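Local coordinates for twin-arginine translocation pathway signal protein (Burkholderia phytofirmans, PDB 2RJO), which probably serves as a periplasmic sugar-binding protein of the type I fold, holding beta-D-galactopyranose between its two lobes, at residues L8-R13 with T21-G26; G211-L216 with G220-I225. All blocks are in the same frame, centred on the assembly; numbering follows the deposited sequence.

Overall arrangement
From the N terminus, the first of the two contacts, contact 1, closes the loop between strand 7-12 and helix 18-34, which folds back over the strand as the opening half of a beta-alpha-beta unit leading to strand 38-42. That contact lies in the buried interior of the lobe built on the mixed sheet, and Arg13 at its end reaches the galactose. Contact 2 opens much later, in the lobe with the four-stranded parallel sheet, and closes the short turn from helix 206-218 toward strand 227-228. The two loops neither nest nor cross but follow in series; the centres of contact 1 and contact 2 are about 30 Å apart, and the nearest atoms of contact 1 and contact 2 about 14 Å apart.

Contact 1: residues L8-R13 with T21-G26; sequences LACSFR and TAFNKG. With GAL (beta-D-galactopyranose), chain B; SO4 (sulfate ion), chain D.
Cys10 and Phe12 of the strand face Phe23 and Asn24 of the helix in the first beta-alpha-beta unit of a periplasmic binding protein lobe. Strand 8-12 and helix 21-26 run almost antiparallel, as expected when the chain returns over the strand it has just left. The Cys10 sulfur makes a sulfur-aromatic contact: SG lies 4.1 Å from the centroid of the Phe23 ring, obliquely to it and nearest CE2. Cys10 SG and Phe23 CG are both anti to their backbone nitrogens (chi1 -173° in each), which sends SG and the Phe23 ring into the space between strand and helix. Phe12 slides past Phe23 in the opposite direction and brings CD2 to the edge of the Phe23 ring, near its plane, 4.0 Å from Phe23 CD2. The far end of the same phenylalanine reaches Asn24, where Phe12 CZ lies 3.7 Å from Asn24 CB and the ring and amide planes are 40° apart. Asn24 ND2 turns to Tyr38 OH in a weak hydrogen bond, while Leu256 of helix 253-268 also packs on Phe23. At the strand's end the chain turns from packing to binding: Arg13 belongs to the galactose pocket, and its NE is held by Asn72 OD1. Arg13 NH1 donates to O2 of a sulfate ion, probably from the crystallisation liquor, at 2.8 Å. Arg13 NH2 donates a hydrogen bond to galactose O6, which lies at the edge of the guanidinium, in its plane, at 3.0 Å with an N-H...O angle of 162°.

Contact 2: residues G211-L216 with G220-I225; sequences GAIEAL and GLAGQI
Leu216 meets Gly220 and the residues after it where helix 206-218 ends in a Schellman motif. Gly220, with its positive phi of 61°, is the C-prime residue that reverses the chain; its N pairs with Arg217 O. Next, Leu221 N donates to Leu216 O at 2.9 Å and 169°, the capping bond of the motif. Ala222 follows, tucked against the last turns of the helix: its CB lies 4.3 Å from Leu216 CB and 4.4 Å from Ile213 CG2, and Glu244 also touches it. At Gly223 the backbone again takes a positive phi and turns, and Gln224 N bonds back to Leu221 O, closing a tight turn that Ile225 follows. Ile225 then points at Leu216, the two side chains meeting at an angle with Leu216 CD2 3.7 Å from Ile225 CD1. With CG anti to its carbonyl carbon (chi1 -65°), Leu216 turns its methyls toward Ile225, CD1 lying 4.0 Å from Ile225 O. One residue thus serves both purposes: the carbonyl of Leu216 accepts the capping bond, while its side chain gives the returning loop an apolar surface to rest on.

Contact 1: residues L8-R13 with T21-G26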
loop_
_atom_site.group_PDB
_atom_site.type_symbol
_atom_site.label_atom_id
_atom_site.label_comp_id
_atom_site.label_asym_id
_atom_site.label_seq_id
_atom_site.Cartn_x
_atom_site.Cartn_y
_atom_site.Cartn_z
ATOM N N LEU A 8 -10.825 16.892 7.918
ATOM C CA LEU A 8 -10.110 15.641 7.760
ATOM C C LEU A 8 -9.730 15.561 6.283
ATOM O O LEU A 8 -10.576 15.783 5.412
ATOM C CB LEU A 8 -11.000 14.455 8.160
ATOM C CG LEU A 8 -11.466 14.403 9.618
ATOM C CD1 LEU A 8 -12.339 13.188 9.840
ATOM C CD2 LEU A 8 -10.264 14.365 10.543
ATOM N N ALA A 9 -8.462 15.268 5.997
ATOM C CA ALA A 9 -8.011 15.169 4.614
ATOM C C ALA A 9 -7.189 13.911 4.386
ATOM O O ALA A 9 -6.509 13.425 5.291
ATOM C CB ALA A 9 -7.201 16.385 4.240
ATOM N N CYS A 10 -7.264 13.383 3.168
ATOM C CA CYS A 10 -6.525 12.182 2.808
ATOM C C CYS A 10 -5.816 12.393 1.472
ATOM O O CYS A 10 -6.455 12.685 0.453
ATOM C CB CYS A 10 -7.478 10.993 2.722
ATOM S SG CYS A 10 -6.667 9.404 2.484
ATOM N N SER A 11 -4.492 12.262 1.484
ATOM C CA SER A 11 -3.689 12.447 0.281
ATOM C C SER A 11 -3.102 11.143 -0.241
ATOM O O SER A 11 -2.491 10.376 0.505
ATOM C CB SER A 11 -2.544 13.431 0.542
ATOM O OG SER A 11 -1.686 13.507 -0.587
ATOM N N PHE A 12 -3.279 10.908 -1.537
ATOM C CA PHE A 12 -2.760 9.705 -2.174
ATOM C C PHE A 12 -2.512 9.899 -3.670
ATOM O O PHE A 12 -2.927 10.896 -4.264
ATOM C CB PHE A 12 -3.707 8.533 -1.914
ATOM C CG PHE A 12 -5.131 8.833 -2.221
ATOM C CD1 PHE A 12 -5.653 8.582 -3.487
ATOM C CD2 PHE A 12 -5.957 9.392 -1.249
ATOM C CE1 PHE A 12 -6.989 8.882 -3.786
ATOM C CE2 PHE A 12 -7.297 9.698 -1.536
ATOM C CZ PHE A 12 -7.809 9.443 -2.807
ATOM N N ARG A 13 -1.838 8.934 -4.279
ATOM C CA ARG A 13 -1.479 9.040 -5.686
ATOM C C ARG A 13 -2.612 9.068 -6.715
ATOM O O ARG A 13 -2.723 10.041 -7.458
ATOM C CB ARG A 13 -0.470 7.941 -6.044
ATOM C CG ARG A 13 0.526 8.355 -7.121
ATOM C CD ARG A 13 1.642 7.352 -7.302
ATOM N NE ARG A 13 2.563 7.276 -6.165
ATOM C CZ ARG A 13 2.494 6.366 -5.200
ATOM N NH1 ARG A 13 1.538 5.442 -5.220
ATOM N NH2 ARG A 13 3.395 6.363 -4.221
ATOM N N THR A 21 -8.949 3.436 -4.206
ATOM C CA THR A 21 -10.381 3.664 -4.247
ATOM C C THR A 21 -10.925 3.301 -2.869
ATOM O O THR A 21 -11.759 4.012 -2.316
ATOM C CB THR A 21 -11.070 2.789 -5.303
ATOM O OG1 THR A 21 -10.577 3.132 -6.606
ATOM C CG2 THR A 21 -12.575 3.017 -5.267
ATOM N N ALA A 22 -10.429 2.193 -2.322
ATOM C CA ALA A 22 -10.841 1.722 -1.011
ATOM C C ALA A 22 -10.220 2.584 0.094
ATOM O O ALA A 22 -10.869 2.904 1.092
ATOM C CB ALA A 22 -10.423 0.287 -0.840
ATOM N N PHE A 23 -8.956 2.949 -0.092
ATOM C CA PHE A 23 -8.260 3.782 0.880
ATOM C C PHE A 23 -9.077 5.045 1.131
ATOM O O PHE A 23 -9.281 5.456 2.267
ATOM C CB PHE A 23 -6.887 4.160 0.333
ATOM C CG PHE A 23 -6.020 4.888 1.313
ATOM C CD1 PHE A 23 -5.538 4.242 2.447
ATOM C CD2 PHE A 23 -5.650 6.206 1.084
ATOM C CE1 PHE A 23 -4.696 4.905 3.350
ATOM C CE2 PHE A 23 -4.801 6.883 1.983
ATOM C CZ PHE A 23 -4.326 6.223 3.112
ATOM N N ASN A 24 -9.533 5.651 0.043
ATOM C CA ASN A 24 -10.328 6.860 0.081
ATOM C C ASN A 24 -11.697 6.610 0.728
ATOM O O ASN A 24 -12.207 7.450 1.471
ATOM C CB ASN A 24 -10.509 7.383 -1.343
ATOM C CG ASN A 24 -11.516 8.507 -1.426
ATOM O OD1 ASN A 24 -12.456 8.445 -2.216
ATOM N ND2 ASN A 24 -11.328 9.544 -0.610
ATOM N N LYS A 25 -12.276 5.451 0.428
ATOM C CA LYS A 25 -13.574 5.034 0.952
ATOM C C LYS A 25 -13.517 4.957 2.466
ATOM O O LYS A 25 -14.430 5.403 3.154
ATOM C CB LYS A 25 -13.934 3.649 0.415
ATOM C CG LYS A 25 -15.223 3.560 -0.383
ATOM C CD LYS A 25 -15.112 4.262 -1.722
ATOM C CE LYS A 25 -16.095 3.668 -2.733
ATOM N NZ LYS A 25 -15.772 2.226 -3.044
ATOM N N GLY A 26 -12.445 4.357 2.976
ATOM C CA GLY A 26 -12.269 4.223 4.413
ATOM C C GLY A 26 -12.160 5.557 5.126
ATOM O O GLY A 26 -12.758 5.735 6.188
HETATM C C1 GAL B . 0.264 1.797 -4.303
HETATM C C2 GAL B . 0.377 0.272 -4.072
HETATM C C3 GAL B . 0.510 0.010 -2.556
HETATM C C4 GAL B . 1.766 0.733 -2.039
HETATM C C5 GAL B . 1.575 2.246 -2.345
HETATM C C6 GAL B . 2.798 2.993 -1.857
HETATM O O1 GAL B . 0.157 2.049 -5.716
HETATM O O2 GAL B . -0.797 -0.374 -4.561
HETATM O O3 GAL B . 0.645 -1.389 -2.310
HETATM O O4 GAL B . 2.905 0.244 -2.747
HETATM O O5 GAL B . 1.447 2.470 -3.788
HETATM O O6 GAL B . 2.603 4.367 -2.136
HETATM S S SO4 D . -0.937 4.283 -8.157
HETATM O O1 SO4 D . -1.626 5.594 -8.273
HETATM O O2 SO4 D . 0.400 4.452 -7.546
HETATM O O3 SO4 D . -0.831 3.652 -9.496
HETATM O O4 SO4 D . -1.738 3.412 -7.272
#

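Contact 2: residues G211-L216 with G220-I225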
loop_
_atom_site.group_PDB
_atom_site.type_symbol
_atom_site.label_atom_id
_atom_site.label_comp_id
_atom_site.label_asym_id
_atom_site.label_seq_id
_atom_site.Cartn_x
_atom_site.Cartn_y
_atom_site.Cartn_z
ATOM N N GLY A 211 -2.512 -5.953 -14.775
ATOM C CA GLY A 211 -2.015 -5.445 -16.041
ATOM C C GLY A 211 -1.314 -6.593 -16.736
ATOM O O GLY A 211 -1.436 -6.764 -17.946
ATOM N N ALA A 212 -0.576 -7.386 -15.963
ATOM C CA ALA A 212 0.126 -8.541 -16.502
ATOM C C ALA A 212 -0.903 -9.557 -17.021
ATOM O O ALA A 212 -0.749 -10.111 -18.106
ATOM C CB ALA A 212 1.000 -9.174 -15.418
ATOM N N ILE A 213 -1.954 -9.788 -16.241
ATOM C CA ILE A 213 -2.990 -10.733 -16.625
ATOM C C ILE A 213 -3.776 -10.284 -17.852
ATOM O O ILE A 213 -4.313 -11.113 -18.577
ATOM C CB ILE A 213 -3.957 -10.992 -15.461
ATOM C CG1 ILE A 213 -3.202 -11.685 -14.321
ATOM C CG2 ILE A 213 -5.127 -11.831 -15.937
ATOM C CD1 ILE A 213 -3.983 -11.791 -13.010
ATOM N N GLU A 214 -3.845 -8.980 -18.093
ATOM C CA GLU A 214 -4.558 -8.480 -19.266
ATOM C C GLU A 214 -3.758 -8.783 -20.521
ATOM O O GLU A 214 -4.321 -9.006 -21.592
ATOM C CB GLU A 214 -4.791 -6.981 -19.162
ATOM C CG GLU A 214 -5.852 -6.598 -18.144
ATOM C CD GLU A 214 -5.919 -5.099 -17.921
ATOM O OE1 GLU A 214 -4.878 -4.511 -17.555
ATOM O OE2 GLU A 214 -7.012 -4.513 -18.114
ATOM N N ALA A 215 -2.439 -8.781 -20.382
ATOM C CA ALA A 215 -1.550 -9.080 -21.485
ATOM C C ALA A 215 -1.620 -10.587 -21.744
ATOM O O ALA A 215 -1.686 -11.024 -22.890
ATOM C CB ALA A 215 -0.129 -8.660 -21.139
ATOM N N LEU A 216 -1.598 -11.382 -20.681
ATOM C CA LEU A 216 -1.695 -12.834 -20.835
ATOM C C LEU A 216 -3.018 -13.198 -21.513
ATOM O O LEU A 216 -3.048 -14.011 -22.434
ATOM C CB LEU A 216 -1.631 -13.535 -19.478
ATOM C CG LEU A 216 -0.329 -13.411 -18.697
ATOM C CD1 LEU A 216 -0.518 -14.061 -17.327
ATOM C CD2 LEU A 216 0.811 -14.058 -19.462
ATOM N N GLY A 220 -3.996 -15.481 -24.849
ATOM C CA GLY A 220 -4.605 -16.754 -24.493
ATOM C C GLY A 220 -3.814 -17.594 -23.508
ATOM O O GLY A 220 -3.751 -18.815 -23.642
ATOM N N LEU A 221 -3.206 -16.944 -22.520
ATOM C CA LEU A 221 -2.439 -17.659 -21.513
ATOM C C LEU A 221 -2.911 -17.316 -20.107
ATOM O O LEU A 221 -2.379 -17.830 -19.127
ATOM C CB LEU A 221 -0.950 -17.342 -21.659
ATOM C CG LEU A 221 -0.336 -17.920 -22.938
ATOM C CD1 LEU A 221 1.065 -17.371 -23.147
ATOM C CD2 LEU A 221 -0.320 -19.430 -22.829
ATOM N N ALA A 222 -3.916 -16.451 -20.009
ATOM C CA ALA A 222 -4.431 -16.068 -18.698
ATOM C C ALA A 222 -4.911 -17.316 -17.961
ATOM O O ALA A 222 -5.780 -18.036 -18.442
ATOM C CB ALA A 222 -5.560 -15.071 -18.856
ATOM N N GLY A 223 -4.333 -17.588 -16.798
ATOM C CA GLY A 223 -4.732 -18.766 -16.052
ATOM C C GLY A 223 -3.801 -19.948 -16.280
ATOM O O GLY A 223 -3.878 -20.940 -15.558
ATOM N N GLN A 224 -2.930 -19.852 -17.284
ATOM C CA GLN A 224 -1.979 -20.926 -17.586
ATOM C C GLN A 224 -0.607 -20.561 -17.031
ATOM O O GLN A 224 0.248 -21.420 -16.824
ATOM C CB GLN A 224 -1.891 -21.182 -19.102
ATOM C CG GLN A 224 -3.062 -21.984 -19.666
ATOM C CD GLN A 224 -2.913 -22.281 -21.145
ATOM O OE1 GLN A 224 -1.889 -22.801 -21.582
ATOM N NE2 GLN A 224 -3.932 -21.949 -21.924
ATOM N N ILE A 225 -0.403 -19.274 -16.799
ATOM C CA ILE A 225 0.838 -18.791 -16.231
ATOM C C ILE A 225 0.449 -18.162 -14.892
ATOM O O ILE A 225 -0.320 -17.201 -14.851
ATOM C CB ILE A 225 1.500 -17.742 -17.151
ATOM C CG1 ILE A 225 1.906 -18.401 -18.472
ATOM C CG2 ILE A 225 2.726 -17.143 -16.474
ATOM C CD1 ILE A 225 2.399 -17.421 -19.512
#